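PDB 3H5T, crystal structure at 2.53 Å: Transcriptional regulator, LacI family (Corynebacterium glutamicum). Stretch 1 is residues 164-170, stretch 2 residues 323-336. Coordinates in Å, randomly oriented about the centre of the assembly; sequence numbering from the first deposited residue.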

# COMPACT_ATOMS: atom_id res chain seq x y z
N GLU A 164 10.81 18.61 -0.62
CA GLU A 164 12.08 18.90 0.04
C GLU A 164 12.08 18.51 1.52
O GLU A 164 11.11 18.76 2.23
CB GLU A 164 12.43 20.38 -0.11
CG GLU A 164 13.73 20.78 0.59
CD GLU A 164 13.87 22.28 0.73
OE1 GLU A 164 12.94 22.91 1.28
OE2 GLU A 164 14.91 22.82 0.30
N GLY A 165 13.17 17.90 1.97
CA GLY A 165 13.29 17.50 3.37
C GLY A 165 12.43 16.33 3.80
O GLY A 165 12.31 16.07 5.00
N MET A 166 11.84 15.62 2.84
CA MET A 166 10.97 14.49 3.15
C MET A 166 11.32 13.21 2.38
O MET A 166 10.87 13.01 1.25
CB MET A 166 9.50 14.87 2.85
CG MET A 166 8.82 15.82 3.85
SD MET A 166 7.08 16.25 3.45
CE MET A 166 7.01 17.83 4.08
N PRO A 167 12.15 12.32 2.98
CA PRO A 167 12.55 11.06 2.36
C PRO A 167 11.38 10.37 1.67
O PRO A 167 10.26 10.38 2.18
CB PRO A 167 13.11 10.27 3.53
CG PRO A 167 13.86 11.33 4.26
CD PRO A 167 12.86 12.50 4.26
N PHE A 168 11.65 9.77 0.51
CA PHE A 168 10.63 9.14 -0.31
C PHE A 168 10.88 7.65 -0.59
O PHE A 168 11.98 7.26 -1.00
CB PHE A 168 10.54 9.95 -1.63
CG PHE A 168 9.54 9.43 -2.64
CD1 PHE A 168 8.18 9.57 -2.43
CD2 PHE A 168 9.98 8.85 -3.82
CE1 PHE A 168 7.26 9.15 -3.40
CE2 PHE A 168 9.07 8.42 -4.79
CZ PHE A 168 7.71 8.57 -4.58
N ILE A 169 9.86 6.83 -0.38
CA ILE A 169 9.94 5.38 -0.61
C ILE A 169 8.82 4.94 -1.54
O ILE A 169 7.64 5.09 -1.21
CB ILE A 169 9.78 4.58 0.69
CG1 ILE A 169 10.80 5.06 1.73
CG2 ILE A 169 9.94 3.08 0.41
CD1 ILE A 169 10.70 4.30 3.05
N ALA A 170 9.16 4.39 -2.70
CA ALA A 170 8.15 3.94 -3.65
C ALA A 170 8.75 3.21 -4.84
O ALA A 170 9.94 3.33 -5.14
CB ALA A 170 7.32 5.12 -4.13
N LEU A 323 7.11 -4.37 3.26
CA LEU A 323 8.49 -3.90 3.30
C LEU A 323 8.50 -2.38 3.15
O LEU A 323 9.29 -1.68 3.80
CB LEU A 323 9.32 -4.54 2.18
CG LEU A 323 10.81 -4.19 2.14
CD1 LEU A 323 11.49 -4.78 3.36
CD2 LEU A 323 11.46 -4.73 0.86
N LYS A 324 7.61 -1.88 2.29
CA LYS A 324 7.50 -0.44 2.05
C LYS A 324 7.14 0.28 3.34
O LYS A 324 7.64 1.37 3.62
CB LYS A 324 6.44 -0.15 0.99
CG LYS A 324 6.33 1.32 0.64
CD LYS A 324 5.26 1.56 -0.40
CE LYS A 324 3.89 1.18 0.13
NZ LYS A 324 2.84 1.27 -0.94
N GLY A 325 6.29 -0.36 4.13
CA GLY A 325 5.89 0.22 5.40
C GLY A 325 6.99 0.11 6.43
O GLY A 325 7.19 1.03 7.22
N PHE A 326 7.70 -1.01 6.43
CA PHE A 326 8.79 -1.20 7.38
C PHE A 326 9.88 -0.17 7.12
O PHE A 326 10.38 0.46 8.05
CB PHE A 326 9.40 -2.60 7.27
CG PHE A 326 10.48 -2.87 8.29
CD1 PHE A 326 10.15 -3.12 9.62
CD2 PHE A 326 11.82 -2.85 7.93
CE1 PHE A 326 11.15 -3.35 10.58
CE2 PHE A 326 12.82 -3.07 8.87
CZ PHE A 326 12.49 -3.32 10.20
N LYS A 327 10.26 0.01 5.85
CA LYS A 327 11.29 0.99 5.52
C LYS A 327 10.80 2.39 5.87
O LYS A 327 11.58 3.24 6.30
CB LYS A 327 11.64 0.95 4.03
CG LYS A 327 12.26 -0.34 3.54
CD LYS A 327 12.73 -0.20 2.10
CE LYS A 327 13.62 -1.37 1.72
NZ LYS A 327 14.76 -1.55 2.68
N ALA A 328 9.50 2.62 5.68
CA ALA A 328 8.91 3.93 5.97
C ALA A 328 9.09 4.26 7.45
O ALA A 328 9.70 5.26 7.79
CB ALA A 328 7.44 3.94 5.59
N GLY A 329 8.55 3.40 8.31
CA GLY A 329 8.67 3.62 9.75
C GLY A 329 10.11 3.69 10.22
O GLY A 329 10.45 4.54 11.04
N GLU A 330 10.96 2.80 9.71
CA GLU A 330 12.38 2.80 10.08
C GLU A 330 13.04 4.11 9.70
O GLU A 330 13.78 4.70 10.48
CB GLU A 330 13.13 1.65 9.40
CG GLU A 330 13.05 0.33 10.14
CD GLU A 330 13.66 0.41 11.52
OE1 GLU A 330 13.52 -0.56 12.30
OE2 GLU A 330 14.30 1.45 11.82
N THR A 331 12.77 4.55 8.48
CA THR A 331 13.33 5.80 7.99
C THR A 331 12.89 6.92 8.92
O THR A 331 13.70 7.77 9.29
CB THR A 331 12.84 6.09 6.57
OG1 THR A 331 13.27 5.04 5.70
CG2 THR A 331 13.40 7.40 6.07
N LEU A 332 11.62 6.91 9.32
CA LEU A 332 11.10 7.94 10.21
C LEU A 332 11.85 7.93 11.54
O LEU A 332 12.38 8.97 11.97
CB LEU A 332 9.60 7.74 10.45
CG LEU A 332 8.92 8.81 11.32
CD1 LEU A 332 9.18 10.18 10.75
CD2 LEU A 332 7.42 8.55 11.40
N LEU A 333 11.92 6.77 12.18
CA LEU A 333 12.61 6.65 13.45
C LEU A 333 14.07 7.10 13.36
O LEU A 333 14.54 7.82 14.24
CB LEU A 333 12.54 5.21 13.97
CG LEU A 333 11.12 4.76 14.33
CD1 LEU A 333 11.15 3.36 14.94
CD2 LEU A 333 10.51 5.76 15.31
N LYS A 334 14.78 6.71 12.31
CA LYS A 334 16.17 7.14 12.15
C LYS A 334 16.24 8.66 12.00
O LYS A 334 17.21 9.28 12.43
CB LYS A 334 16.81 6.50 10.92
CG LYS A 334 17.36 5.12 11.13
CD LYS A 334 17.94 4.61 9.83
CE LYS A 334 18.64 3.28 10.02
NZ LYS A 334 17.74 2.29 10.67
N MET A 335 15.22 9.25 11.37
CA MET A 335 15.17 10.70 11.18
C MET A 335 15.06 11.38 12.55
O MET A 335 15.80 12.31 12.86
CB MET A 335 13.96 11.11 10.33
CG MET A 335 14.11 11.06 8.82
SD MET A 335 12.56 11.54 7.97
CE MET A 335 12.73 13.30 8.00
N ILE A 336 14.10 10.91 13.34
CA ILE A 336 13.85 11.45 14.67
C ILE A 336 15.07 11.24 15.56
O ILE A 336 15.32 12.01 16.48
CB ILE A 336 12.59 10.78 15.30
CG1 ILE A 336 11.34 11.21 14.53
CG2 ILE A 336 12.45 11.16 16.78
CD1 ILE A 336 10.08 10.50 14.98

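The most striking feature of this contact is how closely one methyl group approaches a helix backbone. CD1 of Ile-169 lies 3.3 Å from the backbone N of Ala-328 and 3.4 Å from the carbonyl carbon of Lys-327, so the tip of the side chain rests on the peptide link between these two residues. No hydrogen bond crosses between the stretches, and the contact is one of packing alone. It illustrates a general principle of α/β architecture: a helix whose backbone hydrogen bonds are made within itself can pack against a strand by shape and largely apolar surface.

The two elements run almost exactly antiparallel, at 173°, with their axes 8.9 Å apart at closest approach. Side-chain directions alternate along 166-170, through the end of the loop and into the strand: Pro-167 and Ile-169 point toward the helix, whereas Met-166, Phe-168 and Ala-170 point away. On the helix, Lys-324, Lys-327, Ala-328, Thr-331 and Met-335 make the contacts, with the three- and four-residue spacings that place side chains along one side of a helix.

Ile-169 contributes the largest covered area of any residue here. With chi1 at m and chi2 at t, it extends CD1 to the helix, while its CG2 meets the aliphatic CG of Lys-324 at 4.0 Å. The small side chain of Ala-328 accompanies the close backbone approach, its CB lying 4.1 Å from CD1 of Ile-169. Lys-327 starts toward the strand, its CB 3.6 Å from the same CD1, but the end of its chain leads away; the part that touches is therefore hydrocarbon, not the charged amine.

Thr-331 shows how a polar residue can fit into such a seam. Its OG1 donates a hydrogen bond to the O of Lys-327 at 2.5 Å, one turn back, an oxygen that also accepts the backbone N of Thr-331 at 2.8 Å. Both branches of Thr-331 face the other stretch: CG2 lies 3.8 Å from CB of Pro-167, and OG1, though hydrogen-bonded within the helix, lies 3.8 Å from CD1 of Ile-169.

Beyond Thr-331, Met-335 carries the packing on to the loop preceding the strand. Its terminal CE sits 3.8 Å from CD of Pro-167, an apolar contact, and 4.1 Å from the O of Gly-165. The antiparallel course is legible in this succession: as the helix advances from Lys-324 to Met-335, its partners step back from Ile-169 through Pro-167 to Gly-165.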